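Local atomic coordinates of diaminopimelate decarboxylase (Methanocaldococcus jannaschii, PDB entry 1TWI), a protein that catalyses the decarboxylation of meso-diaminopimelate to L-lysine with pyridoxal 5'-phosphate as cofactor, the last step of lysine biosynthesis by the diaminopimelate route. Residues Lys52-Glu57 with Ala270-Met275; Ile242-Leu247 with Met284-Leu289; Leu251-Tyr256 with Val296-Tyr301. One frame throughout, in Å; residues are numbered along the deposited sequence.

Interaction 1: Lys52-Glu57 with Ala270-Met275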
loop_
_atom_site.group_PDB
_atom_site.type_symbol
_atom_site.label_atom_id
_atom_site.label_comp_id
_atom_site.label_asym_id
_atom_site.label_seq_id
_atom_site.Cartn_x
_atom_site.Cartn_y
_atom_site.Cartn_z
ATOM N N LYS A 52 8.485 -21.750 -27.809
ATOM C CA LYS A 52 9.303 -22.953 -28.009
ATOM C C LYS A 52 10.085 -22.883 -29.320
ATOM O O LYS A 52 11.070 -23.576 -29.512
ATOM C CB LYS A 52 8.425 -24.213 -27.991
ATOM C CG LYS A 52 7.403 -24.247 -29.100
ATOM C CD LYS A 52 6.668 -25.581 -29.025
ATOM C CE LYS A 52 5.376 -25.592 -29.804
ATOM N NZ LYS A 52 4.538 -26.763 -29.291
ATOM N N ARG A 53 9.615 -22.067 -30.234
ATOM C CA ARG A 53 10.329 -21.871 -31.465
ATOM C C ARG A 53 11.807 -21.447 -31.181
ATOM O O ARG A 53 12.732 -21.781 -31.938
ATOM C CB ARG A 53 9.625 -20.767 -32.263
ATOM C CG ARG A 53 10.360 -20.341 -33.480
ATOM C CD ARG A 53 9.598 -19.291 -34.260
ATOM N NE ARG A 53 10.427 -18.785 -35.356
ATOM C CZ ARG A 53 10.304 -17.560 -35.839
ATOM N NH1 ARG A 53 9.389 -16.746 -35.325
ATOM N NH2 ARG A 53 11.109 -17.135 -36.794
ATOM N N TRP A 54 12.033 -20.666 -30.126
ATOM C CA TRP A 54 13.413 -20.236 -29.825
ATOM C C TRP A 54 14.339 -21.442 -29.687
ATOM O O TRP A 54 15.389 -21.527 -30.345
ATOM C CB TRP A 54 13.487 -19.412 -28.512
ATOM C CG TRP A 54 14.868 -18.867 -28.335
ATOM C CD1 TRP A 54 15.802 -19.194 -27.359
ATOM C CD2 TRP A 54 15.470 -17.879 -29.148
ATOM N NE1 TRP A 54 16.955 -18.430 -27.537
ATOM C CE2 TRP A 54 16.756 -17.620 -28.631
ATOM C CE3 TRP A 54 15.035 -17.166 -30.289
ATOM C CZ2 TRP A 54 17.618 -16.679 -29.213
ATOM C CZ3 TRP A 54 15.892 -16.239 -30.861
ATOM C CH2 TRP A 54 17.161 -15.999 -30.329
ATOM N N GLU A 55 13.960 -22.385 -28.831
ATOM C CA GLU A 55 14.778 -23.597 -28.610
ATOM C C GLU A 55 14.838 -24.432 -29.878
ATOM O O GLU A 55 15.872 -24.991 -30.190
ATOM C CB GLU A 55 14.200 -24.480 -27.467
ATOM C CG GLU A 55 14.578 -26.034 -27.513
ATOM C CD GLU A 55 13.348 -27.072 -27.610
ATOM O OE1 GLU A 55 13.251 -27.855 -28.612
ATOM O OE2 GLU A 55 12.487 -27.123 -26.690
ATOM N N GLU A 56 13.722 -24.513 -30.596
ATOM C CA GLU A 56 13.657 -25.304 -31.825
ATOM C C GLU A 56 14.616 -24.816 -32.878
ATOM O O GLU A 56 15.281 -25.603 -33.550
ATOM C CB GLU A 56 12.245 -25.255 -32.423
ATOM C CG GLU A 56 11.201 -25.948 -31.569
ATOM C CD GLU A 56 9.784 -25.724 -32.045
ATOM O OE1 GLU A 56 9.559 -24.870 -32.952
ATOM O OE2 GLU A 56 8.888 -26.409 -31.485
ATOM N N GLU A 57 14.680 -23.507 -33.047
ATOM C CA GLU A 57 15.536 -22.969 -34.088
ATOM C C GLU A 57 16.973 -22.646 -33.754
ATOM O O GLU A 57 17.796 -22.636 -34.660
ATOM C CB GLU A 57 14.879 -21.730 -34.691
ATOM C CG GLU A 57 13.959 -22.059 -35.910
ATOM C CD GLU A 57 13.276 -20.821 -36.437
ATOM O OE1 GLU A 57 13.998 -19.817 -36.622
ATOM O OE2 GLU A 57 12.030 -20.832 -36.666
ATOM N N ALA A 270 7.388 -11.067 -32.451
ATOM C CA ALA A 270 8.170 -9.843 -32.401
ATOM C C ALA A 270 9.611 -10.004 -31.874
ATOM O O ALA A 270 10.614 -9.545 -32.497
ATOM C CB ALA A 270 7.398 -8.790 -31.571
ATOM N N ILE A 271 9.741 -10.644 -30.718
ATOM C CA ILE A 271 11.076 -10.844 -30.152
ATOM C C ILE A 271 11.963 -11.763 -30.990
ATOM O O ILE A 271 13.111 -11.430 -31.313
ATOM C CB ILE A 271 10.990 -11.412 -28.680
ATOM C CG1 ILE A 271 10.435 -10.319 -27.751
ATOM C CG2 ILE A 271 12.392 -11.874 -28.213
ATOM C CD1 ILE A 271 10.217 -10.758 -26.312
ATOM N N ILE A 272 11.422 -12.922 -31.351
ATOM C CA ILE A 272 12.215 -13.911 -32.048
ATOM C C ILE A 272 12.666 -13.453 -33.435
ATOM O O ILE A 272 13.858 -13.583 -33.775
ATOM C CB ILE A 272 11.442 -15.277 -32.092
ATOM C CG1 ILE A 272 11.301 -15.834 -30.678
ATOM C CG2 ILE A 272 12.169 -16.302 -32.999
ATOM C CD1 ILE A 272 10.361 -17.083 -30.634
ATOM N N ASN A 273 11.757 -12.888 -34.212
ATOM C CA ASN A 273 12.149 -12.402 -35.540
ATOM C C ASN A 273 13.146 -11.236 -35.389
ATOM O O ASN A 273 14.008 -11.038 -36.231
ATOM C CB ASN A 273 10.903 -12.006 -36.376
ATOM C CG ASN A 273 10.046 -13.265 -36.762
ATOM O OD1 ASN A 273 10.600 -14.285 -37.236
ATOM N ND2 ASN A 273 8.720 -13.203 -36.540
ATOM N N THR A 274 13.075 -10.476 -34.298
ATOM C CA THR A 274 14.029 -9.395 -34.167
ATOM C C THR A 274 15.389 -9.973 -33.810
ATOM O O THR A 274 16.394 -9.632 -34.461
ATOM C CB THR A 274 13.634 -8.353 -33.114
ATOM O OG1 THR A 274 12.486 -7.647 -33.572
ATOM C CG2 THR A 274 14.773 -7.314 -32.933
ATOM N N MET A 275 15.462 -10.836 -32.790
ATOM C CA MET A 275 16.762 -11.398 -32.402
ATOM C C MET A 275 17.452 -12.195 -33.527
ATOM O O MET A 275 18.682 -12.155 -33.636
ATOM C CB MET A 275 16.640 -12.325 -31.167
ATOM C CG MET A 275 16.214 -11.557 -29.885
ATOM S SD MET A 275 15.933 -12.669 -28.537
ATOM C CE MET A 275 17.680 -12.953 -28.136
#
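The guanidinium of Arg53 lies with one face on the CG2 methyl of Ile272, which sits 3.6 Å above the plane, over its centre. At its edge, NH2 donates to Asn273 OD1 at 2.9 Å with an N-H...O angle of 160°. NH1 adds a weak bond to the same oxygen. NE, also at the edge, donates to Glu57 OE2 at 2.9 Å in a salt bridge. Bonds at two edges, to Glu57 through NE and to Asn273 through NH1 and NH2, limit how the group can turn. The amide plane of Asn273 is turned 53° from it. The Arg53 chain reaches across extended, with CG anti to the backbone N.

These residues lie on helices 37-58 and 264-276, two helices of the TIM-barrel domain that run roughly parallel. Their segment axes are 10.5 Å apart, at 28°.

The Trp54 ring meets Ile272 and Met275 obliquely. Its CE3 is 4.0 Å from Ile272 CG1. Its CH2 is 3.8 Å from Met275 CE, and SD lies 4.5 Å from the centroid of the six-membered ring, a Met-aromatic contact. Trp54 NE1 is hydrogen-bonded to the backbone oxygen of Pro285, and the ring also packs on Leu287 of strand 286-289.

Interaction 2: Ile242-Leu247 with Met284-Leu289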
loop_
_atom_site.group_PDB
_atom_site.type_symbol
_atom_site.label_atom_id
_atom_site.label_comp_id
_atom_site.label_asym_id
_atom_site.label_seq_id
_atom_site.Cartn_x
_atom_site.Cartn_y
_atom_site.Cartn_z
ATOM N N ILE A 242 28.061 -13.005 -25.023
ATOM C CA ILE A 242 26.918 -13.044 -24.095
ATOM C C ILE A 242 26.136 -14.383 -24.144
ATOM O O ILE A 242 25.579 -14.738 -25.167
ATOM C CB ILE A 242 25.993 -11.847 -24.452
ATOM C CG1 ILE A 242 26.723 -10.540 -24.137
ATOM C CG2 ILE A 242 24.655 -11.913 -23.639
ATOM C CD1 ILE A 242 27.047 -10.444 -22.570
ATOM N N GLU A 243 26.054 -15.105 -23.026
ATOM C CA GLU A 243 25.352 -16.396 -23.005
ATOM C C GLU A 243 23.840 -16.322 -22.896
ATOM O O GLU A 243 23.115 -17.171 -23.464
ATOM C CB GLU A 243 25.894 -17.260 -21.836
ATOM C CG GLU A 243 27.372 -17.607 -22.062
ATOM C CD GLU A 243 28.087 -18.157 -20.849
ATOM O OE1 GLU A 243 27.401 -18.748 -19.966
ATOM O OE2 GLU A 243 29.352 -18.008 -20.783
ATOM N N ASP A 244 23.360 -15.298 -22.187
ATOM C CA ASP A 244 21.940 -15.102 -21.893
ATOM C C ASP A 244 21.474 -13.699 -22.221
ATOM O O ASP A 244 22.153 -12.740 -21.869
ATOM C CB ASP A 244 21.617 -15.171 -20.370
ATOM C CG ASP A 244 21.832 -16.541 -19.728
ATOM O OD1 ASP A 244 21.904 -17.549 -20.453
ATOM O OD2 ASP A 244 21.891 -16.602 -18.453
ATOM N N VAL A 245 20.315 -13.584 -22.852
ATOM C CA VAL A 245 19.671 -12.286 -23.058
ATOM C C VAL A 245 18.323 -12.431 -22.332
ATOM O O VAL A 245 17.526 -13.327 -22.607
ATOM C CB VAL A 245 19.468 -11.951 -24.549
ATOM C CG1 VAL A 245 18.506 -10.753 -24.674
ATOM C CG2 VAL A 245 20.837 -11.557 -25.152
ATOM N N ASN A 246 18.086 -11.557 -21.361
ATOM C CA ASN A 246 16.851 -11.622 -20.559
ATOM C C ASN A 246 16.129 -10.332 -20.877
ATOM O O ASN A 246 16.664 -9.239 -20.618
ATOM C CB ASN A 246 17.260 -11.731 -19.069
ATOM C CG ASN A 246 16.071 -11.717 -18.100
ATOM O OD1 ASN A 246 14.961 -11.264 -18.435
ATOM N ND2 ASN A 246 16.323 -12.188 -16.859
ATOM N N LEU A 247 14.940 -10.439 -21.487
ATOM C CA LEU A 247 14.239 -9.228 -21.874
ATOM C C LEU A 247 13.185 -8.736 -20.899
ATOM O O LEU A 247 12.388 -7.844 -21.218
ATOM C CB LEU A 247 13.662 -9.390 -23.308
ATOM C CG LEU A 247 14.784 -9.636 -24.369
ATOM C CD1 LEU A 247 14.149 -10.098 -25.732
ATOM C CD2 LEU A 247 15.610 -8.352 -24.605
ATOM N N MET A 284 23.442 -16.855 -31.191
ATOM C CA MET A 284 22.179 -16.674 -30.530
ATOM C C MET A 284 22.281 -17.156 -29.092
ATOM O O MET A 284 22.798 -18.229 -28.820
ATOM C CB MET A 284 21.055 -17.382 -31.273
ATOM C CG MET A 284 20.790 -16.722 -32.636
ATOM S SD MET A 284 20.031 -15.093 -32.573
ATOM C CE MET A 284 21.466 -14.037 -32.527
ATOM N N PRO A 285 21.752 -16.349 -28.147
ATOM C CA PRO A 285 21.818 -16.713 -26.718
ATOM C C PRO A 285 20.616 -17.498 -26.165
ATOM O O PRO A 285 19.623 -17.740 -26.882
ATOM C CB PRO A 285 21.919 -15.349 -26.036
ATOM C CG PRO A 285 20.886 -14.510 -26.900
ATOM C CD PRO A 285 21.240 -14.971 -28.353
ATOM N N ASN A 286 20.724 -17.919 -24.899
ATOM C CA ASN A 286 19.533 -18.471 -24.246
ATOM C C ASN A 286 18.646 -17.248 -24.084
ATOM O O ASN A 286 19.149 -16.144 -23.939
ATOM C CB ASN A 286 19.872 -19.033 -22.879
ATOM C CG ASN A 286 20.886 -20.114 -22.972
ATOM O OD1 ASN A 286 20.654 -21.130 -23.652
ATOM N ND2 ASN A 286 22.034 -19.914 -22.324
ATOM N N LEU A 287 17.327 -17.434 -24.110
ATOM C CA LEU A 287 16.425 -16.316 -23.998
ATOM C C LEU A 287 15.631 -16.429 -22.695
ATOM O O LEU A 287 15.112 -17.507 -22.385
ATOM C CB LEU A 287 15.425 -16.320 -25.210
ATOM C CG LEU A 287 14.237 -15.333 -25.148
ATOM C CD1 LEU A 287 14.745 -13.900 -25.039
ATOM C CD2 LEU A 287 13.306 -15.454 -26.415
ATOM N N ILE A 288 15.556 -15.350 -21.912
ATOM C CA ILE A 288 14.791 -15.398 -20.658
ATOM C C ILE A 288 13.787 -14.258 -20.659
ATOM O O ILE A 288 14.131 -13.137 -21.108
ATOM C CB ILE A 288 15.720 -15.150 -19.425
ATOM C CG1 ILE A 288 16.826 -16.215 -19.401
ATOM C CG2 ILE A 288 14.917 -15.177 -18.126
ATOM C CD1 ILE A 288 18.019 -15.907 -18.394
ATOM N N LEU A 289 12.560 -14.519 -20.190
ATOM C CA LEU A 289 11.560 -13.455 -20.046
ATOM C C LEU A 289 11.153 -13.495 -18.574
ATOM O O LEU A 289 11.286 -14.534 -17.924
ATOM C CB LEU A 289 10.299 -13.692 -20.922
ATOM C CG LEU A 289 10.553 -13.783 -22.438
ATOM C CD1 LEU A 289 9.186 -13.797 -23.219
ATOM C CD2 LEU A 289 11.379 -12.587 -22.862
#
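Glu243 meets the second segment through its backbone oxygen, which accepts the N-H of Asn286 and lies against Pro285 CB. This starts a parallel ladder of two short strands, 244-246 and 286-289.

At Asp244 a side-chain bond joins the backbone ones. Asn286 ND2 donates to Asp244 OD1 at 3.0 Å, nearly along the C-O axis of the acceptor. The N-H...O angle is 163°, and the carboxylate and amide planes are 61° apart. The other oxygen, OD2, is salt-bridged to Arg129, which probably favours the charged carboxylate. Asn286 OD1 in turn accepts from the backbone N of Glu61.

Val245 pairs through both its backbone N and its backbone O: the N donates to Asn286 O at 3.0 Å, and the O accepts from Ile288 N at 2.9 Å. Its CG2, anti to the carbonyl carbon, presses on Pro285 CG at 3.4 Å, a tight contact.

Asn246 lies on the same face as Asp244, Asn286 and Ile288. Its amide packs on Ile288, with ND2 3.5 Å from CG2. The polar ends turn to other partners: OD1 accepts from Gly248 N, and ND2 donates to Glu290, a residue of the cofactor site.

Leu247 N closes the ladder on Ile288 O at 2.8 Å. Its CD1 meets Leu287 CD1 at 3.9 Å, and its CB touches Leu289 CD2.

The two strands are neighbours in the parallel TIM barrel, linked by the beta-alpha-beta crossover through helix 264-276. Strand 202-208 flanks 244-246, and 62-67 flanks 286-289. Leu247 and Leu287 pack outward on helix 264-276, and helix 37-58 also touches Leu287 and Leu289.

Interaction 3: Leu251-Tyr256 with Val296-Tyr301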
loop_
_atom_site.group_PDB
_atom_site.type_symbol
_atom_site.label_atom_id
_atom_site.label_comp_id
_atom_site.label_asym_id
_atom_site.label_seq_id
_atom_site.Cartn_x
_atom_site.Cartn_y
_atom_site.Cartn_z
ATOM N N LEU A 251 4.430 -7.617 -20.378
ATOM C CA LEU A 251 3.253 -7.805 -21.275
ATOM C C LEU A 251 1.940 -7.459 -20.518
ATOM O O LEU A 251 1.698 -7.972 -19.422
ATOM C CB LEU A 251 3.126 -9.263 -21.778
ATOM C CG LEU A 251 2.024 -9.480 -22.831
ATOM C CD1 LEU A 251 2.428 -8.668 -24.112
ATOM C CD2 LEU A 251 1.958 -11.015 -23.237
ATOM N N GLY A 252 1.098 -6.615 -21.116
ATOM C CA GLY A 252 -0.148 -6.196 -20.483
ATOM C C GLY A 252 -1.232 -7.261 -20.518
ATOM O O GLY A 252 -1.192 -8.122 -21.378
ATOM N N ILE A 253 -2.171 -7.225 -19.579
ATOM C CA ILE A 253 -3.229 -8.214 -19.564
ATOM C C ILE A 253 -4.561 -7.478 -19.848
ATOM O O ILE A 253 -4.669 -6.257 -19.673
ATOM C CB ILE A 253 -3.267 -8.997 -18.189
ATOM C CG1 ILE A 253 -3.703 -8.071 -17.049
ATOM C CG2 ILE A 253 -1.895 -9.632 -17.921
ATOM C CD1 ILE A 253 -5.227 -8.292 -16.600
ATOM N N PRO A 254 -5.595 -8.209 -20.281
ATOM C CA PRO A 254 -6.852 -7.498 -20.581
ATOM C C PRO A 254 -7.764 -7.054 -19.409
ATOM O O PRO A 254 -8.762 -7.711 -19.118
ATOM C CB PRO A 254 -7.547 -8.463 -21.581
ATOM C CG PRO A 254 -7.113 -9.867 -21.083
ATOM C CD PRO A 254 -5.691 -9.666 -20.529
ATOM N N TYR A 255 -7.421 -5.945 -18.741
ATOM C CA TYR A 255 -8.266 -5.480 -17.673
ATOM C C TYR A 255 -9.602 -5.033 -18.293
ATOM O O TYR A 255 -10.644 -5.302 -17.721
ATOM C CB TYR A 255 -7.634 -4.300 -16.939
ATOM C CG TYR A 255 -6.519 -4.743 -16.024
ATOM C CD1 TYR A 255 -6.779 -5.481 -14.846
ATOM C CD2 TYR A 255 -5.198 -4.461 -16.363
ATOM C CE1 TYR A 255 -5.712 -5.921 -14.013
ATOM C CE2 TYR A 255 -4.119 -4.913 -15.549
ATOM C CZ TYR A 255 -4.393 -5.630 -14.381
ATOM O OH TYR A 255 -3.326 -6.011 -13.577
ATOM N N TYR A 256 -9.534 -4.302 -19.412
ATOM C CA TYR A 256 -10.703 -3.875 -20.182
ATOM C C TYR A 256 -11.027 -5.091 -21.059
ATOM O O TYR A 256 -10.123 -5.705 -21.593
ATOM C CB TYR A 256 -10.357 -2.660 -21.060
ATOM C CG TYR A 256 -10.489 -1.377 -20.278
ATOM C CD1 TYR A 256 -11.738 -0.856 -19.978
ATOM C CD2 TYR A 256 -9.354 -0.710 -19.802
ATOM C CE1 TYR A 256 -11.845 0.303 -19.226
ATOM C CE2 TYR A 256 -9.455 0.454 -19.047
ATOM C CZ TYR A 256 -10.686 0.946 -18.773
ATOM O OH TYR A 256 -10.773 2.110 -18.065
ATOM N N VAL A 296 -0.160 -14.464 -13.810
ATOM C CA VAL A 296 -1.139 -14.678 -12.764
ATOM C C VAL A 296 -2.335 -13.753 -12.631
ATOM O O VAL A 296 -3.302 -14.121 -11.981
ATOM C CB VAL A 296 -0.417 -14.763 -11.359
ATOM C CG1 VAL A 296 0.629 -15.917 -11.385
ATOM C CG2 VAL A 296 0.325 -13.401 -11.019
ATOM N N ALA A 297 -2.291 -12.569 -13.237
ATOM C CA ALA A 297 -3.371 -11.631 -13.032
ATOM C C ALA A 297 -4.757 -12.150 -13.338
ATOM O O ALA A 297 -5.655 -12.014 -12.502
ATOM C CB ALA A 297 -3.124 -10.309 -13.881
ATOM N N THR A 298 -4.935 -12.711 -14.537
ATOM C CA THR A 298 -6.273 -13.178 -14.950
ATOM C C THR A 298 -6.747 -14.426 -14.188
ATOM O O THR A 298 -7.878 -14.847 -14.359
ATOM C CB THR A 298 -6.302 -13.520 -16.481
ATOM O OG1 THR A 298 -5.331 -14.504 -16.763
ATOM C CG2 THR A 298 -6.004 -12.272 -17.315
ATOM N N ALA A 299 -5.873 -15.038 -13.378
ATOM C CA ALA A 299 -6.276 -16.214 -12.619
ATOM C C ALA A 299 -6.930 -15.827 -11.266
ATOM O O ALA A 299 -7.520 -16.690 -10.591
ATOM C CB ALA A 299 -5.032 -17.126 -12.333
ATOM N N GLY A 300 -6.829 -14.562 -10.892
ATOM C CA GLY A 300 -7.351 -14.124 -9.579
ATOM C C GLY A 300 -8.630 -13.322 -9.557
ATOM O O GLY A 300 -8.817 -12.420 -10.388
ATOM N N TYR A 301 -9.531 -13.660 -8.631
ATOM C CA TYR A 301 -10.801 -12.941 -8.507
ATOM C C TYR A 301 -10.935 -12.611 -7.043
ATOM O O TYR A 301 -10.557 -13.421 -6.222
ATOM C CB TYR A 301 -11.978 -13.841 -8.924
ATOM C CG TYR A 301 -11.817 -14.279 -10.383
ATOM C CD1 TYR A 301 -10.958 -15.326 -10.702
ATOM C CD2 TYR A 301 -12.448 -13.565 -11.447
ATOM C CE1 TYR A 301 -10.692 -15.670 -12.012
ATOM C CE2 TYR A 301 -12.202 -13.917 -12.804
ATOM C CZ TYR A 301 -11.313 -14.969 -13.061
ATOM O OH TYR A 301 -10.959 -15.324 -14.348
#
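Ile253 lays its side chain against Ala297 and the methyl of Thr298. Its CG1 stands between the backbone N and the carbonyl carbon (chi1 68°), which puts it 3.9 Å from Ala297 CB. CD1 touches that same CB at 4.0 Å and Thr298 CG2 at 4.1 Å. The side chains of Ile253 and Thr298 pass alongside one another, pointing opposite ways.

CD1 of Ile253 also lies over the ring of Tyr255, in its own segment. It is 3.4 Å above the plane, over the centre. The methyl thus lies between the Tyr255 ring and Thr298 CG2, with Ala297 CB beside it.

Pro254 follows at the centre of an inverse gamma turn. Its CD meets Thr298 CG2 at 4.1 Å, the two side chains crossing at about a right angle. Thr298 turns its CG2 to this contact, anti to its own carbonyl carbon, while OG1 is hydrogen-bonded to Asn43.

The loop 251-256 comes after strand 244-246 of the barrel. Segment 296-301 carries the chain from helix 293-296 into strand 300-311 of the mixed sheet. The contact thus packs a barrel loop against the passage between the two parts of the fold.

Tyr255 brings OH to 4.3 Å from Ala297 CB, at the margin of a contact made mainly of methyl and methylene groups. The two segments therefore meet by van der Waals packing, while the polar chemistry of Tyr255 serves the pocket of the bound lysine: its hydroxyl is hydrogen-bonded to Arg293, and its ring makes a cation-pi contact with Arg329.

Overall arrangement
Interactions 1 and 2 form one block of the barrel, with centres 11 Å apart. Helix 264-276 of interaction 1 is the crossover between the two strands of interaction 2. The two touch directly: Ile271 CG2 is 3.5 Å from Leu247 CD1, and Met275 O is 3.4 Å from Met284 SD. Interaction 3 lies 25 Å from interaction 1 and 26 Å from interaction 2, centre to centre, and adjoins interaction 2 only along the sequence. Interactions 2 and 3 both approach the cofactor: the side chains of Asn246 and Ile253 are each about 7 Å from a bound pyridoxal phosphate. Interaction 1 lies away from the annotated sites.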